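Beta-Lactamase/D-Alanine Carboxypeptidase (Pseudomonas syringae pv. tomato, PDB 5EVI) probably hydrolyses beta-lactam antibiotics to substituted beta-amino acids, as a member of the class C beta-lactamase family. Local coordinates at residues C[255-260]-C[308-313]. Numbering follows the deposited sequence.
Sequences ALSDTR and LAAQPT
The last turn of helix 250-258 and the residues just after it meet the loop between strands 299-308 and 315-316, through S257, R260 and A310. This is a small surface contact, bridged largely by water. A310 points its methyl at the helix end. A310 CB lies 3.4 Å from S257 OG, an ordinary van der Waals touch. S257 holds OG anti to its backbone N (chi1 -178°), which carries the hydroxyl out to that methyl. The backbones come closest at R260 and A310. There A310 CA makes a CA-H...O contact with R260 O at 3.5 Å, with 158° at the hydrogen.

In this class C beta-lactamase fold, the chain leaves the helix for strand 262-266, which pairs antiparallel with strand 299-308. L308 accordingly shares a backbone hydrogen bond with G262. The contact therefore sits just beyond the ends of two paired strands.

Three waters bridge the two segments. Water 2 donates to R260 O and accepts from Q311 N, 2.7 Å from that nitrogen. Water 3 lies 2.9 Å from R260 O and 2.8 Å from A309 O. Water 1 lies in the guanidinium plane, at its edge. Water 1 accepts from R260 NE at 3.2 Å and donates to Q311 O. On the same guanidinium, R260 NH1 makes a weak hydrogen bond to N242 OD1, in helix 232-243.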
# COMPACT_ATOMS: atom_id res chain seq x y z
N ALA C 255 -1.57 -12.47 10.37
CA ALA C 255 -2.05 -11.62 9.28
C ALA C 255 -0.95 -10.72 8.75
O ALA C 255 -0.69 -10.69 7.54
CB ALA C 255 -3.24 -10.79 9.72
N LEU C 256 -0.27 -10.02 9.65
CA LEU C 256 0.82 -9.13 9.25
C LEU C 256 1.92 -9.87 8.47
O LEU C 256 2.35 -9.40 7.41
CB LEU C 256 1.40 -8.39 10.47
CG LEU C 256 0.45 -7.34 11.08
CD1 LEU C 256 0.76 -7.13 12.57
CD2 LEU C 256 0.51 -6.01 10.36
N SER C 257 2.37 -11.02 8.97
CA SER C 257 3.45 -11.76 8.31
C SER C 257 2.98 -12.38 6.99
O SER C 257 3.77 -12.48 6.03
CB SER C 257 4.05 -12.85 9.22
OG SER C 257 5.12 -13.50 8.54
N ASP C 258 1.72 -12.79 6.93
CA ASP C 258 1.22 -13.46 5.71
C ASP C 258 1.10 -12.56 4.49
O ASP C 258 1.17 -13.07 3.36
CB ASP C 258 -0.10 -14.19 5.97
CG ASP C 258 0.09 -15.38 6.86
OD1 ASP C 258 1.16 -15.42 7.51
OD2 ASP C 258 -0.80 -16.26 6.92
N THR C 259 0.94 -11.24 4.70
CA THR C 259 0.96 -10.29 3.59
C THR C 259 2.34 -10.24 2.94
O THR C 259 2.44 -9.81 1.80
CB THR C 259 0.58 -8.85 3.98
OG1 THR C 259 1.54 -8.34 4.91
CG2 THR C 259 -0.84 -8.77 4.62
N ARG C 260 3.40 -10.64 3.66
CA ARG C 260 4.79 -10.64 3.14
C ARG C 260 5.34 -12.00 2.71
O ARG C 260 6.56 -12.16 2.54
CB ARG C 260 5.73 -9.96 4.15
CG ARG C 260 5.22 -8.60 4.61
CD ARG C 260 6.20 -7.81 5.47
NE ARG C 260 6.72 -8.52 6.65
CZ ARG C 260 6.09 -8.71 7.82
NH1 ARG C 260 4.86 -8.23 8.06
NH2 ARG C 260 6.72 -9.38 8.79
N LEU C 308 7.16 -18.20 -0.89
CA LEU C 308 8.31 -17.97 -0.05
C LEU C 308 7.83 -17.38 1.26
O LEU C 308 7.17 -16.33 1.26
CB LEU C 308 9.28 -17.01 -0.74
CG LEU C 308 10.61 -16.70 -0.07
CD1 LEU C 308 11.40 -17.98 0.22
CD2 LEU C 308 11.41 -15.76 -0.95
N ALA C 309 8.15 -18.05 2.37
CA ALA C 309 7.92 -17.52 3.72
C ALA C 309 8.40 -16.07 3.82
O ALA C 309 9.29 -15.66 3.07
CB ALA C 309 8.65 -18.37 4.76
N ALA C 310 7.82 -15.31 4.75
CA ALA C 310 8.27 -13.93 5.00
C ALA C 310 9.78 -13.91 5.19
O ALA C 310 10.32 -14.73 5.95
CB ALA C 310 7.58 -13.35 6.23
N GLN C 311 10.44 -12.97 4.49
CA GLN C 311 11.91 -12.84 4.47
C GLN C 311 12.40 -11.67 5.33
O GLN C 311 12.36 -10.51 4.89
CB GLN C 311 12.37 -12.61 3.03
CG GLN C 311 11.99 -13.72 2.07
CD GLN C 311 12.80 -14.98 2.28
OE1 GLN C 311 12.26 -16.04 2.57
NE2 GLN C 311 14.11 -14.86 2.16
N PRO C 312 12.92 -11.96 6.55
CA PRO C 312 13.39 -10.87 7.43
C PRO C 312 14.44 -9.92 6.83
O PRO C 312 14.54 -8.75 7.27
CB PRO C 312 13.99 -11.62 8.64
CG PRO C 312 13.32 -12.94 8.66
CD PRO C 312 12.98 -13.28 7.23
N THR C 313 15.20 -10.42 5.86
CA THR C 313 16.36 -9.75 5.26
C THR C 313 16.01 -8.84 4.08
O THR C 313 16.75 -7.92 3.77
CB THR C 313 17.38 -10.84 4.82
OG1 THR C 313 17.77 -11.59 5.96
CG2 THR C 313 18.62 -10.24 4.19
O HOH W 1 9.58 -9.48 5.61
O HOH W 2 9.09 -10.93 3.36
O HOH W 3 8.63 -13.70 1.14